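Side-chain contacts in hypothetical protein Cgl3021 (Corynebacterium glutamicum, PDB 2NSF), which probably catalyses the mycothiol-dependent, zinc-assisted cis-trans isomerisation of maleylpyruvate to fumarylpyruvate: residues S41-Q46 with H68-V73; A53-H58 with A116-H121; A74-A79 with W159-E164; V165-V170 with A240-D245. One frame throughout, in Å; residues are numbered along the deposited sequence.

Interaction 1: residues S41-Q46 with H68-V73; sequences SHYSRQ and HLIAHV. With ZN (zinc ion), chain E.
Tyr43 OH and the backbone carbonyl of Ile70 share water 1, which lies 2.7 Å from Tyr43 OH and donates to Ile70 O at 2.8 Å. The phenol is joined to helix 66-89 by a bridging water rather than directly, and its oxygen also rests on Ile70 CA, at 3.6 Å. Tyrosine suits this place because its length spans the axes of the two segments, 12.7 Å apart at their closest: with CG anti to the backbone N (chi1 172°), the ring reaches toward the other helix. Val73 meets it from the opposite direction with both methyls. CG1 sits over one face of the Tyr43 ring, displaced toward its rim, in a CH-pi contact 4.2 Å from the ring centroid; CG2 packs by the hydroxyl end, 3.7 Å from Tyr43 CZ. A branched, compact side chain can do both at once. His121 also meets the Tyr43 ring, while Leu69 and Val73 touch His168. His72, one residue before Val73, is directed to another side of the helix and binds zinc through NE2. The segments run roughly antiparallel, and their contact forms part of the helical-bundle core next to the metal site of the mycothiol maleylpyruvate isomerase N-terminal domain.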
loop_
_atom_site.group_PDB
_atom_site.type_symbol
_atom_site.label_atom_id
_atom_site.label_comp_id
_atom_site.label_asym_id
_atom_site.label_seq_id
_atom_site.Cartn_x
_atom_site.Cartn_y
_atom_site.Cartn_z
ATOM N N SER A 41 -12.386 4.889 -2.406
ATOM C CA SER A 41 -13.746 5.005 -1.880
ATOM C C SER A 41 -13.919 4.077 -0.683
ATOM O O SER A 41 -14.615 4.411 0.273
ATOM C CB SER A 41 -14.777 4.664 -2.957
ATOM O OG SER A 41 -14.744 5.606 -4.014
ATOM N N HIS A 42 -13.280 2.910 -0.750
ATOM C CA HIS A 42 -13.324 1.918 0.323
ATOM C C HIS A 42 -12.657 2.506 1.563
ATOM O O HIS A 42 -13.190 2.427 2.674
ATOM C CB HIS A 42 -12.596 0.648 -0.141
ATOM C CG HIS A 42 -12.441 -0.397 0.920
ATOM N ND1 HIS A 42 -13.515 -1.025 1.516
ATOM C CD2 HIS A 42 -11.333 -0.958 1.460
ATOM C CE1 HIS A 42 -13.074 -1.925 2.376
ATOM N NE2 HIS A 42 -11.752 -1.906 2.360
ATOM N N TYR A 43 -11.485 3.105 1.372
ATOM C CA TYR A 43 -10.765 3.737 2.467
ATOM C C TYR A 43 -11.614 4.877 3.056
ATOM O O TYR A 43 -11.753 4.993 4.273
ATOM C CB TYR A 43 -9.428 4.298 1.959
ATOM C CG TYR A 43 -8.690 5.143 2.976
ATOM C CD1 TYR A 43 -7.851 4.562 3.925
ATOM C CD2 TYR A 43 -8.862 6.526 3.009
ATOM C CE1 TYR A 43 -7.196 5.341 4.885
ATOM C CE2 TYR A 43 -8.218 7.312 3.962
ATOM C CZ TYR A 43 -7.389 6.714 4.892
ATOM O OH TYR A 43 -6.746 7.481 5.834
ATOM N N SER A 44 -12.181 5.706 2.186
ATOM C CA SER A 44 -12.991 6.837 2.640
ATOM C C SER A 44 -14.208 6.396 3.449
ATOM O O SER A 44 -14.614 7.086 4.385
ATOM C CB SER A 44 -13.416 7.697 1.446
ATOM O OG SER A 44 -12.285 8.318 0.853
ATOM N N ARG A 45 -14.796 5.257 3.098
ATOM C CA ARG A 45 -15.939 4.760 3.862
ATOM C C ARG A 45 -15.491 4.422 5.284
ATOM O O ARG A 45 -16.227 4.646 6.246
ATOM C CB ARG A 45 -16.552 3.515 3.203
ATOM C CG ARG A 45 -17.491 3.829 2.047
ATOM C CD ARG A 45 -18.287 2.603 1.622
ATOM N NE ARG A 45 -17.453 1.588 0.992
ATOM C CZ ARG A 45 -17.110 1.593 -0.292
ATOM N NH1 ARG A 45 -17.533 2.564 -1.089
ATOM N NH2 ARG A 45 -16.352 0.621 -0.776
ATOM N N GLN A 46 -14.283 3.887 5.420
ATOM C CA GLN A 46 -13.764 3.537 6.738
ATOM C C GLN A 46 -13.465 4.791 7.552
ATOM O O GLN A 46 -13.698 4.825 8.757
ATOM C CB GLN A 46 -12.498 2.683 6.610
ATOM C CG GLN A 46 -12.710 1.410 5.807
ATOM C CD GLN A 46 -13.894 0.602 6.303
ATOM O OE1 GLN A 46 -14.816 0.300 5.543
ATOM N NE2 GLN A 46 -13.875 0.245 7.577
ATOM N N HIS A 68 -2.149 10.240 12.550
ATOM C CA HIS A 68 -0.893 10.055 11.826
ATOM C C HIS A 68 -1.162 9.311 10.519
ATOM O O HIS A 68 -0.666 9.691 9.458
ATOM C CB HIS A 68 0.113 9.238 12.648
ATOM C CG HIS A 68 0.733 9.987 13.789
ATOM N ND1 HIS A 68 0.141 10.079 15.029
ATOM C CD2 HIS A 68 1.912 10.645 13.885
ATOM C CE1 HIS A 68 0.931 10.760 15.842
ATOM N NE2 HIS A 68 2.012 11.114 15.172
ATOM N N LEU A 69 -1.950 8.245 10.606
ATOM C CA LEU A 69 -2.282 7.441 9.433
ATOM C C LEU A 69 -3.072 8.231 8.400
ATOM O O LEU A 69 -2.779 8.189 7.203
ATOM C CB LEU A 69 -3.078 6.201 9.859
ATOM C CG LEU A 69 -3.602 5.309 8.730
ATOM C CD1 LEU A 69 -2.428 4.731 7.946
ATOM C CD2 LEU A 69 -4.464 4.201 9.306
ATOM N N ILE A 70 -4.083 8.957 8.860
ATOM C CA ILE A 70 -4.913 9.753 7.968
ATOM C C ILE A 70 -4.078 10.814 7.259
ATOM O O ILE A 70 -4.257 11.057 6.063
ATOM C CB ILE A 70 -6.077 10.399 8.765
ATOM C CG1 ILE A 70 -7.005 9.287 9.271
ATOM C CG2 ILE A 70 -6.851 11.381 7.895
ATOM C CD1 ILE A 70 -7.931 9.708 10.408
ATOM N N ALA A 71 -3.163 11.438 7.997
ATOM C CA ALA A 71 -2.293 12.456 7.421
ATOM C C ALA A 71 -1.406 11.810 6.368
ATOM O O ALA A 71 -1.266 12.320 5.263
ATOM C CB ALA A 71 -1.436 13.095 8.509
ATOM N N HIS A 72 -0.817 10.675 6.719
ATOM C CA HIS A 72 0.050 9.949 5.796
ATOM C C HIS A 72 -0.608 9.633 4.464
ATOM O O HIS A 72 -0.006 9.820 3.405
ATOM C CB HIS A 72 0.534 8.629 6.418
ATOM C CG HIS A 72 1.167 7.687 5.454
ATOM N ND1 HIS A 72 2.032 8.102 4.488
ATOM C CD2 HIS A 72 1.065 6.346 5.347
ATOM C CE1 HIS A 72 2.452 7.058 3.790
ATOM N NE2 HIS A 72 1.881 5.977 4.289
ATOM N N VAL A 73 -1.843 9.140 4.505
ATOM C CA VAL A 73 -2.543 8.806 3.273
ATOM C C VAL A 73 -2.680 10.037 2.381
ATOM O O VAL A 73 -2.524 9.950 1.161
ATOM C CB VAL A 73 -3.935 8.171 3.576
ATOM C CG1 VAL A 73 -4.737 7.969 2.281
ATOM C CG2 VAL A 73 -3.732 6.827 4.262
HETATM ZN ZN ZN E . 1.540 3.873 3.701
HETATM O O HOH W 1 -6.600 10.022 4.857
HETATM O O HOH W 2 3.441 3.885 2.619
HETATM O O HOH W 3 1.853 1.494 3.299
#

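Interaction 2: residues A53-H58 with A116-H121; sequences AEFGEH and ALRNLH
Phe55 makes the whole of this contact from its side, and its apolar part is with Leu117. The methyl CD1 of Leu117 lies at the edge of the ring, near its plane, 4.0 Å from Phe55 CD2; the leucine and the phenylalanine lie side by side, pointing opposite ways. Ile70 and Leu47 also touch the phenyl group, so a large apolar side chain fits the place.

Phe55 belongs to a type I beta turn from Glu54 to Glu57, closed by Glu57 N to Glu54 O at 3.1 Å, in the connection between helices 29-49 and 66-89. Its side chain reaches from this turn into the helical bundle beside helix 114-133.

The polar side of the contact belongs to Arg118. An arginine serves well here because its several N-H groups can bond to Leu47 O (from NH1) and to Val50 O and Asn52 OD1 (from NH2), at the end of helix 29-49 and just beyond it, while a flat face is left for the phenyl ring.

The second kind of contact is between that face and the ring. The Arg118 chain, extended from CG to NE (chi2 179°), carries the guanidinium out to Phe55. The two planes are 52° apart, so this is no parallel stack: Phe55 CZ stands over the centre of the guanidinium, 3.5 Å above its plane, and Phe55 CE1 comes within 3.3 Å of Arg118 NH2.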
loop_
_atom_site.group_PDB
_atom_site.type_symbol
_atom_site.label_atom_id
_atom_site.label_comp_id
_atom_site.label_asym_id
_atom_site.label_seq_id
_atom_site.Cartn_x
_atom_site.Cartn_y
_atom_site.Cartn_z
ATOM N N ALA A 53 -13.578 12.119 17.567
ATOM C CA ALA A 53 -13.014 11.893 18.891
ATOM C C ALA A 53 -12.093 10.677 18.931
ATOM O O ALA A 53 -11.338 10.497 19.884
ATOM C CB ALA A 53 -14.137 11.732 19.914
ATOM N N GLU A 54 -12.151 9.852 17.889
ATOM C CA GLU A 54 -11.330 8.646 17.821
ATOM C C GLU A 54 -10.023 8.824 17.042
ATOM O O GLU A 54 -9.189 7.918 17.012
ATOM C CB GLU A 54 -12.139 7.503 17.195
ATOM C CG GLU A 54 -13.469 7.220 17.888
ATOM C CD GLU A 54 -14.291 6.160 17.170
ATOM O OE1 GLU A 54 -14.470 6.273 15.939
ATOM O OE2 GLU A 54 -14.764 5.217 17.839
ATOM N N PHE A 55 -9.840 9.984 16.418
ATOM C CA PHE A 55 -8.623 10.251 15.647
ATOM C C PHE A 55 -7.367 10.167 16.510
ATOM O O PHE A 55 -6.322 9.697 16.057
ATOM C CB PHE A 55 -8.698 11.638 14.996
ATOM C CG PHE A 55 -9.465 11.669 13.697
ATOM C CD1 PHE A 55 -10.616 10.906 13.524
ATOM C CD2 PHE A 55 -9.055 12.502 12.657
ATOM C CE1 PHE A 55 -11.347 10.971 12.337
ATOM C CE2 PHE A 55 -9.778 12.575 11.466
ATOM C CZ PHE A 55 -10.928 11.810 11.308
ATOM N N GLY A 56 -7.479 10.618 17.757
ATOM C CA GLY A 56 -6.341 10.598 18.659
ATOM C C GLY A 56 -5.977 9.242 19.236
ATOM O O GLY A 56 -4.943 9.105 19.888
ATOM N N GLU A 57 -6.817 8.239 19.007
ATOM C CA GLU A 57 -6.549 6.901 19.521
ATOM C C GLU A 57 -5.567 6.176 18.607
ATOM O O GLU A 57 -5.368 6.569 17.458
ATOM C CB GLU A 57 -7.841 6.086 19.607
ATOM C CG GLU A 57 -8.988 6.787 20.310
ATOM C CD GLU A 57 -10.231 5.923 20.377
ATOM O OE1 GLU A 57 -10.516 5.209 19.389
ATOM O OE2 GLU A 57 -10.930 5.962 21.411
ATOM N N HIS A 58 -4.962 5.110 19.121
ATOM C CA HIS A 58 -4.006 4.335 18.341
ATOM C C HIS A 58 -4.664 3.744 17.108
ATOM O O HIS A 58 -5.833 3.350 17.142
ATOM C CB HIS A 58 -3.440 3.176 19.165
ATOM C CG HIS A 58 -2.751 3.601 20.423
ATOM N ND1 HIS A 58 -1.588 4.337 20.422
ATOM C CD2 HIS A 58 -3.062 3.385 21.721
ATOM C CE1 HIS A 58 -1.209 4.556 21.671
ATOM N NE2 HIS A 58 -2.087 3.990 22.477
ATOM N N ALA A 116 -10.114 19.166 9.783
ATOM C CA ALA A 116 -9.068 19.676 8.900
ATOM C C ALA A 116 -8.434 18.497 8.166
ATOM O O ALA A 116 -8.101 18.593 6.985
ATOM C CB ALA A 116 -8.015 20.419 9.704
ATOM N N LEU A 117 -8.271 17.385 8.874
ATOM C CA LEU A 117 -7.682 16.192 8.279
ATOM C C LEU A 117 -8.633 15.553 7.274
ATOM O O LEU A 117 -8.200 15.031 6.250
ATOM C CB LEU A 117 -7.297 15.181 9.364
ATOM C CG LEU A 117 -6.077 15.538 10.222
ATOM C CD1 LEU A 117 -5.814 14.451 11.250
ATOM C CD2 LEU A 117 -4.859 15.708 9.319
ATOM N N ARG A 118 -9.931 15.582 7.560
ATOM C CA ARG A 118 -10.893 15.011 6.625
ATOM C C ARG A 118 -10.876 15.842 5.349
ATOM O O ARG A 118 -10.996 15.309 4.249
ATOM C CB ARG A 118 -12.310 14.999 7.220
ATOM C CG ARG A 118 -12.511 14.047 8.398
ATOM C CD ARG A 118 -13.947 14.129 8.913
ATOM N NE ARG A 118 -14.158 13.362 10.136
ATOM C CZ ARG A 118 -14.339 12.044 10.184
ATOM N NH1 ARG A 118 -14.341 11.325 9.068
ATOM N NH2 ARG A 118 -14.514 11.448 11.355
ATOM N N ASN A 119 -10.715 17.156 5.489
ATOM C CA ASN A 119 -10.693 18.027 4.323
ATOM C C ASN A 119 -9.427 17.811 3.500
ATOM O O ASN A 119 -9.475 17.824 2.271
ATOM C CB ASN A 119 -10.823 19.499 4.744
ATOM C CG ASN A 119 -12.199 19.820 5.306
ATOM O OD1 ASN A 119 -13.213 19.317 4.814
ATOM N ND2 ASN A 119 -12.243 20.667 6.331
ATOM N N LEU A 120 -8.305 17.606 4.184
ATOM C CA LEU A 120 -7.026 17.366 3.517
ATOM C C LEU A 120 -7.108 16.055 2.733
ATOM O O LEU A 120 -6.667 15.970 1.583
ATOM C CB LEU A 120 -5.907 17.284 4.561
ATOM C CG LEU A 120 -4.530 16.786 4.106
ATOM C CD1 LEU A 120 -4.040 17.605 2.924
ATOM C CD2 LEU A 120 -3.545 16.867 5.267
ATOM N N HIS A 121 -7.677 15.031 3.357
ATOM C CA HIS A 121 -7.829 13.744 2.686
ATOM C C HIS A 121 -8.675 13.919 1.430
ATOM O O HIS A 121 -8.290 13.515 0.337
ATOM C CB HIS A 121 -8.508 12.728 3.605
ATOM C CG HIS A 121 -8.975 11.498 2.889
ATOM N ND1 HIS A 121 -8.106 10.629 2.265
ATOM C CD2 HIS A 121 -10.221 11.027 2.641
ATOM C CE1 HIS A 121 -8.795 9.677 1.661
ATOM N NE2 HIS A 121 -10.081 9.895 1.873
#

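Interaction 3: residues A74-A79 with W159-E164. With ZN (zinc ion), chain E; SO4 (sulfate ion), chain B; SO4 (sulfate ion), chain C.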
loop_
_atom_site.group_PDB
_atom_site.type_symbol
_atom_site.label_atom_id
_atom_site.label_comp_id
_atom_site.label_asym_id
_atom_site.label_seq_id
_atom_site.Cartn_x
_atom_site.Cartn_y
_atom_site.Cartn_z
ATOM N N ALA A 74 -2.935 11.197 2.988
ATOM C CA ALA A 74 -3.070 12.427 2.215
ATOM C C ALA A 74 -1.720 12.849 1.640
ATOM O O ALA A 74 -1.629 13.218 0.472
ATOM C CB ALA A 74 -3.644 13.548 3.091
ATOM N N TYR A 75 -0.673 12.800 2.460
ATOM C CA TYR A 75 0.645 13.198 1.976
ATOM C C TYR A 75 1.142 12.252 0.883
ATOM O O TYR A 75 1.932 12.643 0.022
ATOM C CB TYR A 75 1.639 13.289 3.142
ATOM C CG TYR A 75 1.286 14.399 4.113
ATOM C CD1 TYR A 75 1.022 15.689 3.652
ATOM C CD2 TYR A 75 1.188 14.157 5.485
ATOM C CE1 TYR A 75 0.665 16.717 4.526
ATOM C CE2 TYR A 75 0.829 15.184 6.376
ATOM C CZ TYR A 75 0.569 16.457 5.882
ATOM O OH TYR A 75 0.210 17.474 6.737
ATOM N N ASN A 76 0.677 11.008 0.914
ATOM C CA ASN A 76 1.065 10.057 -0.118
ATOM C C ASN A 76 0.390 10.469 -1.425
ATOM O O ASN A 76 1.008 10.426 -2.482
ATOM C CB ASN A 76 0.665 8.627 0.285
ATOM C CG ASN A 76 0.760 7.645 -0.868
ATOM O OD1 ASN A 76 -0.211 7.435 -1.591
ATOM N ND2 ASN A 76 1.938 7.051 -1.054
ATOM N N ALA A 77 -0.876 10.883 -1.361
ATOM C CA ALA A 77 -1.576 11.313 -2.568
ATOM C C ALA A 77 -0.818 12.486 -3.183
ATOM O O ALA A 77 -0.625 12.551 -4.394
ATOM C CB ALA A 77 -3.011 11.729 -2.238
ATOM N N ILE A 78 -0.396 13.414 -2.331
ATOM C CA ILE A 78 0.352 14.581 -2.783
ATOM C C ILE A 78 1.683 14.155 -3.413
ATOM O O ILE A 78 2.088 14.686 -4.447
ATOM C CB ILE A 78 0.610 15.545 -1.603
ATOM C CG1 ILE A 78 -0.710 16.196 -1.180
ATOM C CG2 ILE A 78 1.646 16.600 -1.993
ATOM C CD1 ILE A 78 -0.638 16.967 0.135
ATOM N N ALA A 79 2.350 13.184 -2.795
ATOM C CA ALA A 79 3.627 12.702 -3.309
ATOM C C ALA A 79 3.461 12.075 -4.690
ATOM O O ALA A 79 4.326 12.225 -5.558
ATOM C CB ALA A 79 4.239 11.698 -2.337
ATOM N N TRP A 159 -0.703 1.732 -9.082
ATOM C CA TRP A 159 -0.451 0.576 -8.226
ATOM C C TRP A 159 -0.040 1.045 -6.834
ATOM O O TRP A 159 -0.526 0.547 -5.817
ATOM C CB TRP A 159 0.666 -0.289 -8.822
ATOM C CG TRP A 159 1.267 -1.273 -7.844
ATOM C CD1 TRP A 159 2.571 -1.333 -7.445
ATOM C CD2 TRP A 159 0.585 -2.321 -7.140
ATOM N NE1 TRP A 159 2.747 -2.352 -6.539
ATOM C CE2 TRP A 159 1.543 -2.976 -6.333
ATOM C CE3 TRP A 159 -0.743 -2.775 -7.113
ATOM C CZ2 TRP A 159 1.221 -4.059 -5.505
ATOM C CZ3 TRP A 159 -1.065 -3.859 -6.286
ATOM C CH2 TRP A 159 -0.086 -4.485 -5.497
ATOM N N MET A 160 0.865 2.014 -6.794
ATOM C CA MET A 160 1.342 2.531 -5.519
ATOM C C MET A 160 0.198 3.071 -4.671
ATOM O O MET A 160 0.127 2.801 -3.472
ATOM C CB MET A 160 2.384 3.623 -5.764
ATOM C CG MET A 160 3.649 3.103 -6.422
ATOM S SD MET A 160 4.629 4.421 -7.156
ATOM C CE MET A 160 5.451 5.059 -5.722
ATOM N N ARG A 161 -0.700 3.828 -5.285
ATOM C CA ARG A 161 -1.824 4.372 -4.529
ATOM C C ARG A 161 -2.748 3.242 -4.077
ATOM O O ARG A 161 -3.253 3.264 -2.954
ATOM C CB ARG A 161 -2.600 5.387 -5.366
ATOM C CG ARG A 161 -3.734 6.076 -4.601
ATOM C CD ARG A 161 -3.216 6.839 -3.378
ATOM N NE ARG A 161 -4.275 7.630 -2.755
ATOM C CZ ARG A 161 -4.145 8.292 -1.609
ATOM N NH1 ARG A 161 -2.996 8.263 -0.945
ATOM N NH2 ARG A 161 -5.169 8.981 -1.121
ATOM N N SER A 162 -2.964 2.255 -4.941
ATOM C CA SER A 162 -3.821 1.126 -4.588
ATOM C C SER A 162 -3.303 0.405 -3.341
ATOM O O SER A 162 -4.088 0.040 -2.465
ATOM C CB SER A 162 -3.922 0.137 -5.759
ATOM O OG SER A 162 -4.641 0.701 -6.848
ATOM N N ARG A 163 -1.989 0.184 -3.255
ATOM C CA ARG A 163 -1.428 -0.482 -2.078
ATOM C C ARG A 163 -1.797 0.299 -0.823
ATOM O O ARG A 163 -2.177 -0.270 0.199
ATOM C CB ARG A 163 0.103 -0.555 -2.141
ATOM C CG ARG A 163 0.681 -1.405 -3.240
ATOM C CD ARG A 163 2.199 -1.502 -3.083
ATOM N NE ARG A 163 2.814 -0.184 -2.918
ATOM C CZ ARG A 163 4.044 0.119 -3.317
ATOM N NH1 ARG A 163 4.797 -0.807 -3.903
ATOM N NH2 ARG A 163 4.515 1.350 -3.155
ATOM N N GLU A 164 -1.661 1.617 -0.913
ATOM C CA GLU A 164 -1.951 2.484 0.217
ATOM C C GLU A 164 -3.403 2.463 0.668
ATOM O O GLU A 164 -3.688 2.193 1.834
ATOM C CB GLU A 164 -1.575 3.930 -0.114
ATOM C CG GLU A 164 -0.102 4.165 -0.402
ATOM C CD GLU A 164 0.790 3.884 0.788
ATOM O OE1 GLU A 164 0.413 4.228 1.931
ATOM O OE2 GLU A 164 1.890 3.334 0.581
HETATM ZN ZN ZN E . 1.540 3.873 3.701
HETATM S S SO4 B . 8.133 1.158 -3.942
HETATM O O1 SO4 B . 9.363 1.508 -4.677
HETATM O O2 SO4 B . 7.388 2.378 -3.608
HETATM O O3 SO4 B . 8.501 0.460 -2.705
HETATM O O4 SO4 B . 7.285 0.293 -4.780
HETATM S S SO4 C . 5.398 6.454 0.988
HETATM O O1 SO4 C . 4.967 5.995 2.320
HETATM O O2 SO4 C . 6.712 7.113 1.118
HETATM O O3 SO4 C . 5.527 5.298 0.073
HETATM O O4 SO4 C . 4.408 7.394 0.441
HETATM O O HOH W 2 3.441 3.885 2.619
HETATM O O HOH W 3 1.853 1.494 3.299
#
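Asn76 and Arg161 run alongside each other, head past head, with amide and guanidinium almost coplanar, only 7° apart. This lets Arg161 NH1 donate to a lone pair of Asn76 OD1 at 3.0 Å, with an N-H...O angle of 152°. The bend of Arg161 at chi2 (60°) brings its head to helix 66-89, where Ala77 CB lies over one face, 3.7 Å from Arg161 CZ; a side chain as small as alanine lets the flat group come in close. NH1 also donates to Val73 O, so the arginine holds a backbone and a side-chain oxygen together. Glu164 passes aslant the amide, its CG 3.5 Å from Asn76 OD1, and binds zinc through OE1. Asn76 ND2 donates to O4 of the chain C sulfate at 2.9 Å. With OD1 engaged by a donor and ND2 by an acceptor, the amide's rotation is set; the sulfate, probably from the crystallisation liquor, also bonds to Tyr96 OH, Arg102 NH2 and zinc-bound water 2, consistent with an anion-accepting spot beside the metal.

Interaction 4: residues V165-V170 with A240-D245; sequences VWIHAV and AGRGSD. With ZN (zinc ion), chain E.
The zinc site and the C-terminal domain meet where the loop after helix 232-239 sends Arg242 against helix 156-171. Helix 232-239 ends in a Schellman motif, with Gly241 at the positive phi that suits glycine, and the next residue turns its side chain toward Ile167 and His168. Ile167 supplies one methyl: CG2 sits over the centre of one guanidinium face, 3.7 Å from Arg242 CZ, the two side chains crossing at about a right angle. CG2 is anti to the backbone N (chi1 of CG1 -61°), which leaves this branch facing the arginine. The His168 ring is turned 58° from the guanidinium plane, with CE1 3.9 Å from Arg242 NH1. The head is held back toward its own loop by Arg242 NH2, which donates to Ala240 O at 2.9 Å with a bent angle of 133°. Both His168 ND1 and Arg242 NH1 turn to Asp171 OD2, the first by a hydrogen bond and the second by a salt bridge, while His168 NE2 binds zinc. Asp171 is thus a second-shell residue that probably helps to orient the ligand ring, and the positive charge of Arg242 probably balances that carboxylate, tying the loop electrostatically to the metal site.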
loop_
_atom_site.group_PDB
_atom_site.type_symbol
_atom_site.label_atom_id
_atom_site.label_comp_id
_atom_site.label_asym_id
_atom_site.label_seq_id
_atom_site.Cartn_x
_atom_site.Cartn_y
_atom_site.Cartn_z
ATOM N N VAL A 165 -4.321 2.758 -0.245
ATOM C CA VAL A 165 -5.725 2.816 0.134
ATOM C C VAL A 165 -6.361 1.491 0.535
ATOM O O VAL A 165 -7.143 1.449 1.482
ATOM C CB VAL A 165 -6.586 3.492 -0.972
ATOM C CG1 VAL A 165 -6.223 4.972 -1.073
ATOM C CG2 VAL A 165 -6.376 2.806 -2.311
ATOM N N TRP A 166 -6.030 0.407 -0.159
ATOM C CA TRP A 166 -6.624 -0.877 0.194
ATOM C C TRP A 166 -6.095 -1.426 1.508
ATOM O O TRP A 166 -6.841 -2.045 2.270
ATOM C CB TRP A 166 -6.412 -1.906 -0.922
ATOM C CG TRP A 166 -7.315 -1.701 -2.101
ATOM C CD1 TRP A 166 -6.973 -1.200 -3.322
ATOM C CD2 TRP A 166 -8.718 -1.997 -2.166
ATOM N NE1 TRP A 166 -8.075 -1.167 -4.147
ATOM C CE2 TRP A 166 -9.159 -1.649 -3.461
ATOM C CE3 TRP A 166 -9.646 -2.519 -1.251
ATOM C CZ2 TRP A 166 -10.491 -1.808 -3.871
ATOM C CZ3 TRP A 166 -10.978 -2.677 -1.659
ATOM C CH2 TRP A 166 -11.384 -2.321 -2.957
ATOM N N ILE A 167 -4.814 -1.204 1.789
ATOM C CA ILE A 167 -4.249 -1.698 3.028
ATOM C C ILE A 167 -4.498 -0.753 4.199
ATOM O O ILE A 167 -4.872 -1.199 5.281
ATOM C CB ILE A 167 -2.736 -1.955 2.913
ATOM C CG1 ILE A 167 -2.475 -3.021 1.840
ATOM C CG2 ILE A 167 -2.193 -2.412 4.263
ATOM C CD1 ILE A 167 -1.001 -3.269 1.552
ATOM N N HIS A 168 -4.290 0.546 4.005
ATOM C CA HIS A 168 -4.522 1.469 5.106
ATOM C C HIS A 168 -5.990 1.538 5.499
ATOM O O HIS A 168 -6.321 2.009 6.583
ATOM C CB HIS A 168 -3.962 2.858 4.789
ATOM C CG HIS A 168 -2.465 2.908 4.840
ATOM N ND1 HIS A 168 -1.740 2.229 5.792
ATOM C CD2 HIS A 168 -1.561 3.543 4.059
ATOM C CE1 HIS A 168 -0.450 2.438 5.596
ATOM N NE2 HIS A 168 -0.317 3.232 4.551
ATOM N N ALA A 169 -6.874 1.058 4.630
ATOM C CA ALA A 169 -8.297 1.040 4.962
ATOM C C ALA A 169 -8.438 0.096 6.155
ATOM O O ALA A 169 -9.244 0.325 7.057
ATOM C CB ALA A 169 -9.114 0.531 3.784
ATOM N N VAL A 170 -7.641 -0.968 6.160
ATOM C CA VAL A 170 -7.681 -1.926 7.262
ATOM C C VAL A 170 -7.065 -1.321 8.518
ATOM O O VAL A 170 -7.599 -1.477 9.615
ATOM C CB VAL A 170 -6.901 -3.216 6.924
ATOM C CG1 VAL A 170 -7.056 -4.226 8.049
ATOM C CG2 VAL A 170 -7.396 -3.788 5.614
ATOM N N ALA A 240 2.379 -8.696 5.162
ATOM C CA ALA A 240 2.337 -7.253 5.364
ATOM C C ALA A 240 2.621 -6.857 6.811
ATOM O O ALA A 240 2.571 -5.671 7.160
ATOM C CB ALA A 240 0.976 -6.709 4.924
ATOM N N GLY A 241 2.920 -7.845 7.647
ATOM C CA GLY A 241 3.225 -7.589 9.043
ATOM C C GLY A 241 2.002 -7.215 9.856
ATOM O O GLY A 241 2.104 -6.589 10.911
ATOM N N ARG A 242 0.834 -7.612 9.373
ATOM C CA ARG A 242 -0.375 -7.271 10.085
ATOM C C ARG A 242 -1.073 -8.396 10.833
ATOM O O ARG A 242 -2.236 -8.269 11.209
ATOM C CB ARG A 242 -1.323 -6.548 9.149
ATOM C CG ARG A 242 -0.988 -5.069 9.087
ATOM C CD ARG A 242 -0.969 -4.559 7.679
ATOM N NE ARG A 242 -0.812 -3.107 7.592
ATOM C CZ ARG A 242 0.229 -2.505 7.024
ATOM N NH1 ARG A 242 0.287 -1.181 6.965
ATOM N NH2 ARG A 242 1.225 -3.225 6.527
ATOM N N GLY A 243 -0.361 -9.493 11.070
ATOM C CA GLY A 243 -0.974 -10.572 11.816
ATOM C C GLY A 243 -0.850 -11.956 11.227
ATOM O O GLY A 243 -0.763 -12.122 10.014
ATOM N N SER A 244 -0.865 -12.954 12.105
ATOM C CA SER A 244 -0.742 -14.343 11.696
ATOM C C SER A 244 -2.020 -15.154 11.904
ATOM O O SER A 244 -2.014 -16.374 11.730
ATOM C CB SER A 244 0.403 -15.005 12.468
ATOM O OG SER A 244 1.620 -14.304 12.281
ATOM N N ASP A 245 -3.115 -14.489 12.266
ATOM C CA ASP A 245 -4.377 -15.193 12.503
ATOM C C ASP A 245 -4.897 -15.990 11.310
ATOM O O ASP A 245 -5.647 -16.947 11.483
ATOM C CB ASP A 245 -5.478 -14.221 12.940
ATOM C CG ASP A 245 -5.263 -13.678 14.337
ATOM O OD1 ASP A 245 -4.508 -14.300 15.114
ATOM O OD2 ASP A 245 -5.869 -12.636 14.663
HETATM ZN ZN ZN E . 1.540 3.873 3.701
HETATM O O HOH W 2 3.441 3.885 2.619
HETATM O O HOH W 3 1.853 1.494 3.299
#

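Interactions 1, 3 and 4 each supply one zinc ligand, and waters 2 and 3 on the metal belong to all three. Interactions 1 and 3 share helix 66-89 and touch where Val73 O meets Arg161 NH1, whereas interactions 3 and 4 follow each other along helix 156-171. Interaction 2 lies farther out, about 19 Å between centres from interaction 4, yet joins interaction 1 through Ser44, His121 and Ile70. Interaction 3, about 8 Å from the chain centre, is buried and mainly polar; interaction 1 mixes apolar packing with a bridging water. Interactions 2, 3 and 4 each set an apolar group over an arginine face; only interaction 4 joins the N-terminal and C-terminal domains.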